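Local coordinates for hemolysin-related protein (Vibrio cholerae serotype O1, PDB 5V6F), which contains a beta-prism lectin domain that binds mannotriose, consistent with recognition of host glycans by this Vibrio cholerae biofilm protein, at residues A[67-72]-A[84-89]; A[9-14]-A[130-135]; A[17-22]-A[117-122]; A[63-68]-A[111-116]. All coordinates share one frame; numbering follows the deposited sequence.

The chain is one lectin domain, a beta-prism of three four-stranded antiparallel sheets. Interactions 1 and 4 share Ser67 and Val68 and lie in one sheet, with strand 65-75 paired to 80-89 on one flank and to 106-112 on the other; their centres are 11 Å apart. Interactions 2 and 3 belong to another sheet. The two sheets meet where Phe134 CE1 touches Ile85 CD1 at 3.6 Å, and the loop residues that lead from one sheet to the other also touch, Ile119 CD1 lying 4.2 Å from Val113 CG2. The bound glycan sits among residues such as Asp34, Tyr75 and Trp129. Interactions 1 and 2 approach it, the side chains of Ala84 and Glu132 each lying about 10 Å from a mannose.

Interaction 1. Residues A[67-72]-A[84-89]; sequences SVEVTS and AIKFTM
Glu69 and Lys86 face each other as a hydrogen-bonded antiparallel pair, their side chains on the same sheet face as Ser67, Thr71, Ala84 and Thr88. From the backbone outward, Glu69 CB lies 4.0 Å from Lys86 CB. CG stands anti to the backbone N (chi1 -175°) and continues the chain outward to the carboxylate, where Glu69 OE1 comes 3.9 Å from Lys86 CD. The charged atoms do not touch: a water donates to Glu69 OE1 at 2.7 Å and accepts only weakly from Lys86 NZ. Both strands belong to the hairpin 65-75/80-89 at the centre of one four-stranded Greek key sheet of the beta-prism. Six backbone bonds join the segments; Lys86 N to Glu69 O is almost straight, 178° at the hydrogen. On the other face, Val68 and Phe87 point the same way side by side, Val68 CG1 reaching the ring at Phe87 CD2 (3.8 Å). Val70 CG2 meets Ile85 CG2 at 4.2 Å, and that same isoleucine methyl rests over one face of the Phe87 ring, toward its rim. Farther along the polar face, Ser67 OG comes 3.5 Å from Thr88 CB.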
loop_
_atom_site.group_PDB
_atom_site.type_symbol
_atom_site.label_atom_id
_atom_site.label_comp_id
_atom_site.label_asym_id
_atom_site.label_seq_id
_atom_site.Cartn_x
_atom_site.Cartn_y
_atom_site.Cartn_z
ATOM N N SER A 67 -11.788 -1.877 -4.950
ATOM C CA SER A 67 -10.753 -1.517 -5.908
ATOM C C SER A 67 -9.727 -0.610 -5.248
ATOM O O SER A 67 -9.976 -0.012 -4.196
ATOM C CB SER A 67 -11.357 -0.821 -7.130
ATOM O OG SER A 67 -11.944 0.417 -6.757
ATOM N N VAL A 68 -8.566 -0.512 -5.892
ATOM C CA VAL A 68 -7.519 0.410 -5.476
ATOM C C VAL A 68 -7.134 1.282 -6.659
ATOM O O VAL A 68 -7.198 0.864 -7.819
ATOM C CB VAL A 68 -6.273 -0.317 -4.920
ATOM C CG1 VAL A 68 -6.611 -1.029 -3.618
ATOM C CG2 VAL A 68 -5.711 -1.303 -5.946
ATOM N N GLU A 69 -6.743 2.512 -6.345
ATOM C CA GLU A 69 -6.164 3.453 -7.295
ATOM C C GLU A 69 -4.840 3.878 -6.682
ATOM O O GLU A 69 -4.827 4.590 -5.673
ATOM C CB GLU A 69 -7.096 4.642 -7.522
ATOM C CG GLU A 69 -6.668 5.628 -8.582
ATOM C CD GLU A 69 -7.690 6.733 -8.760
ATOM O OE1 GLU A 69 -7.620 7.739 -8.023
ATOM O OE2 GLU A 69 -8.586 6.582 -9.617
ATOM N N VAL A 70 -3.734 3.412 -7.257
ATOM C CA VAL A 70 -2.409 3.553 -6.663
ATOM C C VAL A 70 -1.639 4.595 -7.457
ATOM O O VAL A 70 -1.443 4.439 -8.669
ATOM C CB VAL A 70 -1.652 2.217 -6.645
ATOM C CG1 VAL A 70 -0.278 2.381 -5.995
ATOM C CG2 VAL A 70 -2.462 1.157 -5.916
ATOM N N THR A 71 -1.192 5.646 -6.778
ATOM C CA THR A 71 -0.370 6.678 -7.394
ATOM C C THR A 71 1.078 6.479 -6.957
ATOM O O THR A 71 1.372 6.432 -5.757
ATOM C CB THR A 71 -0.863 8.076 -7.020
ATOM O OG1 THR A 71 -2.242 8.209 -7.385
ATOM C CG2 THR A 71 -0.055 9.147 -7.751
ATOM N N SER A 72 1.973 6.362 -7.932
ATOM C CA SER A 72 3.398 6.206 -7.685
ATOM C C SER A 72 4.136 7.280 -8.466
ATOM O O SER A 72 3.617 7.824 -9.442
ATOM C CB SER A 72 3.896 4.817 -8.107
ATOM O OG SER A 72 3.111 3.784 -7.542
ATOM N N ALA A 84 0.519 7.394 -2.900
ATOM C CA ALA A 84 -0.867 7.448 -2.463
ATOM C C ALA A 84 -1.598 6.189 -2.901
ATOM O O ALA A 84 -1.314 5.621 -3.960
ATOM C CB ALA A 84 -1.580 8.685 -3.018
ATOM N N ILE A 85 -2.543 5.759 -2.067
ATOM C CA ILE A 85 -3.465 4.683 -2.412
ATOM C C ILE A 85 -4.867 5.125 -2.041
ATOM O O ILE A 85 -5.126 5.487 -0.885
ATOM C CB ILE A 85 -3.143 3.357 -1.699
ATOM C CG1 ILE A 85 -1.683 2.959 -1.901
ATOM C CG2 ILE A 85 -4.061 2.250 -2.228
ATOM C CD1 ILE A 85 -1.228 1.880 -0.952
ATOM N N LYS A 86 -5.771 5.077 -3.011
ATOM C CA LYS A 86 -7.190 5.281 -2.767
ATOM C C LYS A 86 -7.870 3.917 -2.730
ATOM O O LYS A 86 -7.834 3.174 -3.715
ATOM C CB LYS A 86 -7.809 6.166 -3.845
ATOM C CG LYS A 86 -9.297 6.394 -3.678
ATOM C CD LYS A 86 -9.848 7.244 -4.807
ATOM C CE LYS A 86 -11.359 7.208 -4.834
ATOM N NZ LYS A 86 -11.900 7.918 -6.029
ATOM N N PHE A 87 -8.470 3.590 -1.590
ATOM C CA PHE A 87 -9.200 2.342 -1.404
ATOM C C PHE A 87 -10.692 2.625 -1.536
ATOM O O PHE A 87 -11.240 3.425 -0.773
ATOM C CB PHE A 87 -8.907 1.734 -0.031
ATOM C CG PHE A 87 -7.449 1.447 0.227
ATOM C CD1 PHE A 87 -6.621 2.415 0.768
ATOM C CD2 PHE A 87 -6.920 0.191 -0.025
ATOM C CE1 PHE A 87 -5.286 2.142 1.029
ATOM C CE2 PHE A 87 -5.583 -0.086 0.231
ATOM C CZ PHE A 87 -4.771 0.887 0.762
ATOM N N THR A 88 -11.346 1.976 -2.498
ATOM C CA THR A 88 -12.794 2.046 -2.651
ATOM C C THR A 88 -13.402 0.744 -2.146
ATOM O O THR A 88 -12.978 -0.344 -2.553
ATOM C CB THR A 88 -13.196 2.297 -4.108
ATOM O OG1 THR A 88 -12.661 3.552 -4.547
ATOM C CG2 THR A 88 -14.709 2.343 -4.257
ATOM N N MET A 89 -14.386 0.860 -1.258
ATOM C CA MET A 89 -14.975 -0.290 -0.585
ATOM C C MET A 89 -16.299 -0.677 -1.245
ATOM O O MET A 89 -16.880 0.081 -2.025
ATOM C CB MET A 89 -15.185 0.021 0.902
ATOM C CG MET A 89 -14.051 0.808 1.545
ATOM S SD MET A 89 -12.443 0.010 1.374
ATOM C CE MET A 89 -12.640 -1.379 2.492
HETATM O O HOH W 1 -9.687 9.501 -7.912
#

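Interaction 2. Residues A[9-14]-A[130-135]; sequences YSNTQQ and LVEGFQ
Tyr9 and Thr12 grip Glu132 by two hydrogen bonds, one to its backbone and one to its carboxylate. Tyr9 N donates a hydrogen bond to Glu132 O over 2.7 Å, approaching from well above the carbonyl plane. Thr12 OG1 donates to the anti lone pair of Glu132 OE1, the one turned away from OE2, also at 2.7 Å. Thr12 and Glu132 cross at about a right angle; the glutamate chain is bent at chi2 (75°), which swings CD aside from an extended course. The buried carboxylate has further partners: OE2 bonds His81 ND1, and OE1 takes a weak bond from Gly127 N. The carboxylate thus ties the loop before strand 13-18 to strand 80-89 and to the turn between strands 121-126 and 131-137. Glu132 and Gly133 together oppose Trp125 as a classic beta bulge in strand 131-137, a few residues after Trp129 of the glycan pocket. Among the weaker polar contacts, Gly133 CA lies 3.3 Å from Tyr9 O in a CA-H...O contact, a close approach that the lack of a side chain on Gly133 permits. Van der Waals contacts complete the fit. Tyr9 CD2 comes 3.5 Å from Glu132 O. Thr12 CG2 lies 3.5 Å from Glu132 OE1. The Tyr9 ring meets Tyr80 edge-to-face and Lys107 in a cation-pi contact.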
loop_
_atom_site.group_PDB
_atom_site.type_symbol
_atom_site.label_atom_id
_atom_site.label_comp_id
_atom_site.label_asym_id
_atom_site.label_seq_id
_atom_site.Cartn_x
_atom_site.Cartn_y
_atom_site.Cartn_z
ATOM N N TYR A 9 6.695 -0.209 -7.912
ATOM C CA TYR A 9 7.981 -0.685 -8.401
ATOM C C TYR A 9 8.451 -1.827 -7.513
ATOM O O TYR A 9 8.052 -1.937 -6.352
ATOM C CB TYR A 9 9.006 0.455 -8.423
ATOM C CG TYR A 9 8.406 1.762 -8.901
ATOM C CD1 TYR A 9 8.326 2.059 -10.255
ATOM C CD2 TYR A 9 7.900 2.688 -7.999
ATOM C CE1 TYR A 9 7.768 3.245 -10.695
ATOM C CE2 TYR A 9 7.342 3.877 -8.430
ATOM C CZ TYR A 9 7.279 4.150 -9.780
ATOM O OH TYR A 9 6.724 5.333 -10.225
ATOM N N SER A 10 9.318 -2.680 -8.070
ATOM C CA SER A 10 9.725 -3.908 -7.392
ATOM C C SER A 10 11.235 -4.116 -7.441
ATOM O O SER A 10 11.708 -5.257 -7.425
ATOM C CB SER A 10 9.015 -5.113 -8.001
ATOM O OG SER A 10 9.324 -5.242 -9.375
ATOM N N ASN A 11 12.007 -3.031 -7.487
ATOM C CA ASN A 11 13.459 -3.161 -7.529
ATOM C C ASN A 11 14.050 -3.462 -6.156
ATOM O O ASN A 11 15.104 -4.102 -6.069
ATOM C CB ASN A 11 14.086 -1.884 -8.091
ATOM C CG ASN A 11 13.869 -0.679 -7.189
ATOM O OD1 ASN A 11 12.739 -0.372 -6.799
ATOM N ND2 ASN A 11 14.957 0.006 -6.847
ATOM N N THR A 12 13.396 -3.023 -5.084
ATOM C CA THR A 12 13.917 -3.181 -3.734
ATOM C C THR A 12 13.475 -4.530 -3.163
ATOM O O THR A 12 12.996 -5.403 -3.888
ATOM C CB THR A 12 13.477 -2.003 -2.870
ATOM O OG1 THR A 12 12.057 -1.840 -2.976
ATOM C CG2 THR A 12 14.182 -0.732 -3.322
ATOM N N GLN A 13 13.630 -4.712 -1.852
ATOM C CA GLN A 13 13.511 -6.031 -1.242
ATOM C C GLN A 13 12.056 -6.430 -1.029
ATOM O O GLN A 13 11.237 -5.634 -0.566
ATOM C CB GLN A 13 14.250 -6.064 0.093
ATOM C CG GLN A 13 15.756 -5.938 -0.043
ATOM C CD GLN A 13 16.222 -4.496 -0.006
ATOM O OE1 GLN A 13 15.795 -3.715 0.846
ATOM N NE2 GLN A 13 17.100 -4.135 -0.933
ATOM N N GLN A 14 11.750 -7.689 -1.336
ATOM C CA GLN A 14 10.388 -8.199 -1.255
ATOM C C GLN A 14 10.124 -8.863 0.093
ATOM O O GLN A 14 10.862 -9.762 0.512
ATOM C CB GLN A 14 10.127 -9.201 -2.378
ATOM C CG GLN A 14 8.689 -9.702 -2.404
ATOM C CD GLN A 14 8.428 -10.729 -3.482
ATOM O OE1 GLN A 14 9.225 -10.909 -4.401
ATOM N NE2 GLN A 14 7.297 -11.411 -3.373
ATOM N N LEU A 130 10.528 3.831 2.324
ATOM C CA LEU A 130 9.132 3.896 1.927
ATOM C C LEU A 130 8.760 2.594 1.231
ATOM O O LEU A 130 9.592 1.700 1.042
ATOM C CB LEU A 130 8.878 5.099 1.011
ATOM C CG LEU A 130 9.246 6.456 1.611
ATOM C CD1 LEU A 130 9.249 7.523 0.542
ATOM C CD2 LEU A 130 8.287 6.826 2.731
ATOM N N VAL A 131 7.492 2.487 0.854
ATOM C CA VAL A 131 7.006 1.347 0.092
ATOM C C VAL A 131 7.178 1.657 -1.387
ATOM O O VAL A 131 6.610 2.629 -1.896
ATOM C CB VAL A 131 5.540 1.039 0.424
ATOM C CG1 VAL A 131 4.984 -0.030 -0.515
ATOM C CG2 VAL A 131 5.418 0.595 1.874
ATOM N N GLU A 132 7.963 0.835 -2.078
ATOM C CA GLU A 132 8.090 0.981 -3.519
ATOM C C GLU A 132 6.981 0.272 -4.282
ATOM O O GLU A 132 6.580 0.744 -5.349
ATOM C CB GLU A 132 9.449 0.461 -3.986
ATOM C CG GLU A 132 10.586 1.441 -3.725
ATOM C CD GLU A 132 10.998 1.493 -2.266
ATOM O OE1 GLU A 132 11.352 0.431 -1.711
ATOM O OE2 GLU A 132 10.973 2.592 -1.673
ATOM N N GLY A 133 6.463 -0.840 -3.761
ATOM C CA GLY A 133 5.412 -1.555 -4.461
ATOM C C GLY A 133 4.669 -2.499 -3.543
ATOM O O GLY A 133 5.113 -2.803 -2.434
ATOM N N PHE A 134 3.512 -2.961 -4.021
ATOM C CA PHE A 134 2.785 -4.022 -3.335
ATOM C C PHE A 134 1.910 -4.768 -4.331
ATOM O O PHE A 134 1.646 -4.299 -5.441
ATOM C CB PHE A 134 1.952 -3.494 -2.152
ATOM C CG PHE A 134 0.652 -2.829 -2.541
ATOM C CD1 PHE A 134 0.614 -1.479 -2.854
ATOM C CD2 PHE A 134 -0.534 -3.546 -2.557
ATOM C CE1 PHE A 134 -0.575 -0.861 -3.197
ATOM C CE2 PHE A 134 -1.731 -2.932 -2.897
ATOM C CZ PHE A 134 -1.750 -1.591 -3.218
ATOM N N GLN A 135 1.475 -5.952 -3.914
ATOM C CA GLN A 135 0.727 -6.855 -4.773
ATOM C C GLN A 135 -0.192 -7.712 -3.919
ATOM O O GLN A 135 0.194 -8.156 -2.835
ATOM C CB GLN A 135 1.681 -7.741 -5.578
ATOM C CG GLN A 135 1.009 -8.820 -6.391
ATOM C CD GLN A 135 2.011 -9.736 -7.054
ATOM O OE1 GLN A 135 2.977 -10.181 -6.427
ATOM N NE2 GLN A 135 1.797 -10.015 -8.333
#

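Interaction 3. Residues A[17-22]-A[117-122]; sequences RVVTAD and KRIKQI
Strands 13-18 and 121-126 of one beta-prism sheet pair here through Arg17 with Ile122 and Val18 with Gln121, next to a classic beta bulge in which Lys120 and Gln121 both face Val137. Arg17 and Ile122 form a hydrogen-bonded antiparallel pair: Arg17 N donates to Ile122 O, and Ile122 N returns a bond to Arg17 O at 2.8 Å, with 174° at the hydrogen. Val18 and Gln121 follow as a non-hydrogen-bonded pair, Val18 CG2 lying 3.9 Å from Gln121 OE1; the amide NE2 bonds Asn123 OD1. Past the regular strand, Val19 N still reaches Lys120 O at 2.9 Å, but from 47° above the carbonyl plane. The Val19 side chain points toward the other segment. Val19 CG2, beside the backbone N, meets Ile122 CG1 at 4.2 Å and Ile119 CG2 at 4.3 Å, while Val19 CG1 comes 3.5 Å from Arg118 NH2. The end of the Arg17 side chain leads away from segment 117-122, its NE bonded to Asn42 O. Thr20 OG1 accepts from Asp22 N in an ST turn that bends the chain after the pairing. Arg118, with CG anti to the backbone N (chi1 174°) and the chain extended to NE, slides past Val19 in the opposite direction, and its NE bonds Asn23 OD1. The edge of its guanidinium faces the backbone: Arg118 NH2 gives a weak bond to Val19 O, and a water in the same plane accepts from Arg118 NH1 at 2.9 Å while donating to Val19 O and Lys120 O.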
loop_
_atom_site.group_PDB
_atom_site.type_symbol
_atom_site.label_atom_id
_atom_site.label_comp_id
_atom_site.label_asym_id
_atom_site.label_seq_id
_atom_site.Cartn_x
_atom_site.Cartn_y
_atom_site.Cartn_z
ATOM N N ARG A 17 3.440 -10.748 3.447
ATOM C CA ARG A 17 2.633 -10.614 4.658
ATOM C C ARG A 17 1.300 -11.320 4.454
ATOM O O ARG A 17 0.491 -10.912 3.613
ATOM C CB ARG A 17 2.439 -9.144 5.021
ATOM C CG ARG A 17 3.719 -8.472 5.534
ATOM C CD ARG A 17 4.213 -9.118 6.835
ATOM N NE ARG A 17 5.472 -8.556 7.325
ATOM C CZ ARG A 17 6.677 -9.067 7.093
ATOM N NH1 ARG A 17 6.827 -10.163 6.361
ATOM N NH2 ARG A 17 7.750 -8.472 7.596
ATOM N N VAL A 18 1.084 -12.376 5.224
ATOM C CA VAL A 18 -0.118 -13.189 5.117
ATOM C C VAL A 18 -1.269 -12.472 5.801
ATOM O O VAL A 18 -1.122 -11.924 6.902
ATOM C CB VAL A 18 0.127 -14.583 5.726
ATOM C CG1 VAL A 18 -1.158 -15.388 5.794
ATOM C CG2 VAL A 18 1.180 -15.330 4.919
ATOM N N VAL A 19 -2.422 -12.467 5.141
ATOM C CA VAL A 19 -3.626 -11.867 5.700
ATOM C C VAL A 19 -4.249 -12.841 6.690
ATOM O O VAL A 19 -4.483 -14.014 6.369
ATOM C CB VAL A 19 -4.616 -11.497 4.585
ATOM C CG1 VAL A 19 -5.837 -10.832 5.174
ATOM C CG2 VAL A 19 -3.949 -10.590 3.560
ATOM N N THR A 20 -4.529 -12.357 7.895
ATOM C CA THR A 20 -5.122 -13.196 8.923
ATOM C C THR A 20 -6.627 -13.319 8.709
ATOM O O THR A 20 -7.217 -12.677 7.836
ATOM C CB THR A 20 -4.856 -12.626 10.313
ATOM O OG1 THR A 20 -5.639 -11.434 10.488
ATOM C CG2 THR A 20 -3.374 -12.318 10.506
ATOM N N ALA A 21 -7.266 -14.132 9.552
ATOM C CA ALA A 21 -8.718 -14.255 9.511
ATOM C C ALA A 21 -9.419 -12.917 9.715
ATOM O O ALA A 21 -10.598 -12.790 9.366
ATOM C CB ALA A 21 -9.189 -15.252 10.573
ATOM N N ASP A 22 -8.731 -11.921 10.277
ATOM C CA ASP A 22 -9.337 -10.609 10.467
ATOM C C ASP A 22 -9.392 -9.785 9.184
ATOM O O ASP A 22 -10.085 -8.762 9.159
ATOM C CB ASP A 22 -8.580 -9.830 11.546
ATOM C CG ASP A 22 -8.754 -10.434 12.931
ATOM O OD1 ASP A 22 -9.846 -10.964 13.221
ATOM O OD2 ASP A 22 -7.796 -10.378 13.727
ATOM N N LYS A 117 -12.905 -13.462 -4.821
ATOM C CA LYS A 117 -11.484 -13.711 -4.609
ATOM C C LYS A 117 -11.072 -13.100 -3.278
ATOM O O LYS A 117 -11.158 -11.880 -3.102
ATOM C CB LYS A 117 -10.644 -13.118 -5.740
ATOM C CG LYS A 117 -10.849 -13.777 -7.088
ATOM C CD LYS A 117 -10.090 -15.088 -7.178
ATOM C CE LYS A 117 -10.436 -15.847 -8.447
ATOM N NZ LYS A 117 -9.880 -17.228 -8.430
ATOM N N ARG A 118 -10.630 -13.937 -2.346
ATOM C CA ARG A 118 -10.089 -13.444 -1.085
ATOM C C ARG A 118 -8.600 -13.159 -1.234
ATOM O O ARG A 118 -7.833 -14.011 -1.694
ATOM C CB ARG A 118 -10.312 -14.434 0.060
ATOM C CG ARG A 118 -9.607 -13.985 1.340
ATOM C CD ARG A 118 -10.013 -14.745 2.594
ATOM N NE ARG A 118 -9.338 -14.193 3.769
ATOM C CZ ARG A 118 -8.091 -14.481 4.144
ATOM N NH1 ARG A 118 -7.354 -15.340 3.455
ATOM N NH2 ARG A 118 -7.569 -13.903 5.219
ATOM N N ILE A 119 -8.196 -11.960 -0.826
ATOM C CA ILE A 119 -6.784 -11.605 -0.759
ATOM C C ILE A 119 -6.171 -12.379 0.404
ATOM O O ILE A 119 -6.529 -12.154 1.564
ATOM C CB ILE A 119 -6.597 -10.096 -0.583
ATOM C CG1 ILE A 119 -7.260 -9.326 -1.729
ATOM C CG2 ILE A 119 -5.116 -9.756 -0.506
ATOM C CD1 ILE A 119 -7.438 -7.844 -1.442
ATOM N N LYS A 120 -5.248 -13.295 0.107
ATOM C CA LYS A 120 -4.646 -14.116 1.150
ATOM C C LYS A 120 -3.277 -13.620 1.584
ATOM O O LYS A 120 -2.817 -13.987 2.671
ATOM C CB LYS A 120 -4.534 -15.576 0.685
ATOM C CG LYS A 120 -3.430 -15.856 -0.327
ATOM C CD LYS A 120 -3.514 -17.289 -0.833
ATOM C CE LYS A 120 -2.337 -17.645 -1.734
ATOM N NZ LYS A 120 -2.552 -18.938 -2.447
ATOM N N GLN A 121 -2.633 -12.779 0.782
ATOM C CA GLN A 121 -1.278 -12.340 1.066
ATOM C C GLN A 121 -1.042 -11.023 0.346
ATOM O O GLN A 121 -1.594 -10.781 -0.731
ATOM C CB GLN A 121 -0.264 -13.410 0.634
ATOM C CG GLN A 121 1.202 -13.048 0.809
ATOM C CD GLN A 121 2.119 -14.210 0.478
ATOM O OE1 GLN A 121 2.101 -15.242 1.151
ATOM N NE2 GLN A 121 2.920 -14.053 -0.568
ATOM N N ILE A 122 -0.243 -10.163 0.970
ATOM C CA ILE A 122 0.224 -8.928 0.359
ATOM C C ILE A 122 1.735 -9.034 0.249
ATOM O O ILE A 122 2.424 -9.239 1.258
ATOM C CB ILE A 122 -0.173 -7.683 1.166
ATOM C CG1 ILE A 122 -1.673 -7.689 1.482
ATOM C CG2 ILE A 122 0.211 -6.414 0.393
ATOM C CD1 ILE A 122 -2.121 -6.542 2.384
HETATM O O HOH W 2 -4.516 -15.729 4.149
#

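Interaction 4. Residues A[63-68]-A[111-116]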
loop_
_atom_site.group_PDB
_atom_site.type_symbol
_atom_site.label_atom_id
_atom_site.label_comp_id
_atom_site.label_asym_id
_atom_site.label_seq_id
_atom_site.Cartn_x
_atom_site.Cartn_y
_atom_site.Cartn_z
ATOM N N ASP A 63 -11.739 -7.788 3.089
ATOM C CA ASP A 63 -12.949 -8.459 2.636
ATOM C C ASP A 63 -13.991 -7.466 2.150
ATOM O O ASP A 63 -14.947 -7.863 1.477
ATOM C CB ASP A 63 -13.534 -9.317 3.759
ATOM C CG ASP A 63 -13.836 -8.512 5.008
ATOM O OD1 ASP A 63 -13.011 -7.650 5.379
ATOM O OD2 ASP A 63 -14.904 -8.736 5.614
ATOM N N GLN A 64 -13.818 -6.189 2.471
ATOM C CA GLN A 64 -14.720 -5.131 2.051
ATOM C C GLN A 64 -14.154 -4.313 0.894
ATOM O O GLN A 64 -14.827 -3.400 0.410
ATOM C CB GLN A 64 -15.032 -4.239 3.256
ATOM C CG GLN A 64 -15.860 -4.960 4.322
ATOM C CD GLN A 64 -15.652 -4.411 5.725
ATOM O OE1 GLN A 64 -15.545 -5.169 6.690
ATOM N NE2 GLN A 64 -15.602 -3.092 5.843
ATOM N N LEU A 65 -12.960 -4.648 0.411
ATOM C CA LEU A 65 -12.292 -3.844 -0.604
ATOM C C LEU A 65 -12.832 -4.159 -1.994
ATOM O O LEU A 65 -12.922 -5.326 -2.389
ATOM C CB LEU A 65 -10.782 -4.087 -0.555
ATOM C CG LEU A 65 -9.913 -3.292 -1.527
ATOM C CD1 LEU A 65 -10.027 -1.794 -1.264
ATOM C CD2 LEU A 65 -8.469 -3.756 -1.423
ATOM N N GLN A 66 -13.186 -3.112 -2.738
ATOM C CA GLN A 66 -13.627 -3.263 -4.118
ATOM C C GLN A 66 -12.506 -2.987 -5.111
ATOM O O GLN A 66 -12.276 -3.793 -6.015
ATOM C CB GLN A 66 -14.817 -2.339 -4.405
ATOM C CG GLN A 66 -15.296 -2.395 -5.854
ATOM C CD GLN A 66 -16.545 -1.570 -6.102
ATOM O OE1 GLN A 66 -17.135 -1.016 -5.173
ATOM N NE2 GLN A 66 -16.953 -1.485 -7.363
ATOM N N SER A 67 -11.788 -1.877 -4.950
ATOM C CA SER A 67 -10.753 -1.517 -5.908
ATOM C C SER A 67 -9.727 -0.610 -5.248
ATOM O O SER A 67 -9.976 -0.012 -4.196
ATOM C CB SER A 67 -11.357 -0.821 -7.130
ATOM O OG SER A 67 -11.944 0.417 -6.757
ATOM N N VAL A 68 -8.566 -0.512 -5.892
ATOM C CA VAL A 68 -7.519 0.410 -5.476
ATOM C C VAL A 68 -7.134 1.282 -6.659
ATOM O O VAL A 68 -7.198 0.864 -7.819
ATOM C CB VAL A 68 -6.273 -0.317 -4.920
ATOM C CG1 VAL A 68 -6.611 -1.029 -3.618
ATOM C CG2 VAL A 68 -5.711 -1.303 -5.946
ATOM N N TYR A 111 -7.121 -1.028 -10.102
ATOM C CA TYR A 111 -7.352 -2.463 -10.111
ATOM C C TYR A 111 -8.543 -2.794 -9.230
ATOM O O TYR A 111 -8.662 -2.276 -8.116
ATOM C CB TYR A 111 -6.110 -3.218 -9.625
ATOM C CG TYR A 111 -6.318 -4.704 -9.482
ATOM C CD1 TYR A 111 -6.197 -5.546 -10.578
ATOM C CD2 TYR A 111 -6.628 -5.267 -8.250
ATOM C CE1 TYR A 111 -6.382 -6.907 -10.455
ATOM C CE2 TYR A 111 -6.813 -6.627 -8.116
ATOM C CZ TYR A 111 -6.689 -7.443 -9.225
ATOM O OH TYR A 111 -6.873 -8.800 -9.106
ATOM N N THR A 112 -9.416 -3.661 -9.736
ATOM C CA THR A 112 -10.620 -4.085 -9.036
ATOM C C THR A 112 -10.457 -5.529 -8.584
ATOM O O THR A 112 -10.112 -6.403 -9.386
ATOM C CB THR A 112 -11.851 -3.934 -9.936
ATOM O OG1 THR A 112 -12.041 -2.549 -10.245
ATOM C CG2 THR A 112 -13.108 -4.476 -9.261
ATOM N N VAL A 113 -10.685 -5.770 -7.298
ATOM C CA VAL A 113 -10.596 -7.116 -6.742
ATOM C C VAL A 113 -11.757 -7.931 -7.298
ATOM O O VAL A 113 -12.919 -7.548 -7.106
ATOM C CB VAL A 113 -10.614 -7.088 -5.206
ATOM C CG1 VAL A 113 -10.412 -8.493 -4.644
ATOM C CG2 VAL A 113 -9.541 -6.148 -4.674
ATOM N N PRO A 114 -11.507 -9.041 -7.996
ATOM C CA PRO A 114 -12.621 -9.801 -8.575
ATOM C C PRO A 114 -13.567 -10.322 -7.505
ATOM O O PRO A 114 -13.157 -10.687 -6.400
ATOM C CB PRO A 114 -11.926 -10.952 -9.314
ATOM C CG PRO A 114 -10.537 -10.493 -9.532
ATOM C CD PRO A 114 -10.205 -9.626 -8.360
ATOM N N GLN A 115 -14.851 -10.354 -7.851
ATOM C CA GLN A 115 -15.848 -10.923 -6.959
ATOM C C GLN A 115 -15.477 -12.360 -6.620
ATOM O O GLN A 115 -15.131 -13.149 -7.502
ATOM C CB GLN A 115 -17.231 -10.872 -7.609
ATOM N N GLY A 116 -15.530 -12.689 -5.335
ATOM C CA GLY A 116 -15.281 -14.044 -4.894
ATOM C C GLY A 116 -13.826 -14.415 -4.711
ATOM O O GLY A 116 -13.534 -15.591 -4.468
HETATM O O HOH W 3 -14.265 -7.434 -4.420
#
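Tyr111 meets Val68 through CB, 4.2 Å from Val68 CG2, while its ring leads away from segment 63-68. CG stands anti to the backbone N (chi1 174°), starting the ring along the sheet face on which Val68 also lies, the two side chains side by side and pointing the same way. Beyond the two segments the tyrosine side chain packs on Ser4 and Pro5, and its hydroxyl is hydrogen-bonded to Tyr138 OH, of the C-terminal residue. Val68 N approaches Tyr111 O nearly in line with the C=O bond at 2.8 Å, and Tyr111 N donates to Val68 O within the carbonyl plane at 3.0 Å, making the pair hydrogen-bonded. Ser67 and Thr112 form the adjacent non-hydrogen-bonded pair, their CA atoms only 4.0 Å apart; there Thr112 OG1 comes 3.6 Å from Ser67 CB. Gln66 O takes the next bond, from Val113 N at 2.8 Å, and Thr112 CG2 lies 3.4 Å from the same oxygen. Leu65 and Val113 cross at about a right angle, CD2 of the leucine touching CG2 of the valine at 4.2 Å. Gln66 and Ser67 both oppose Thr88 in a classic beta bulge on the other flank of strand 65-75. Strand 65-75 is thus flanked on both sides in its antiparallel Greek key sheet, by strand 80-89, whose Phe87 touches Leu65, and by the outermost strand 106-112.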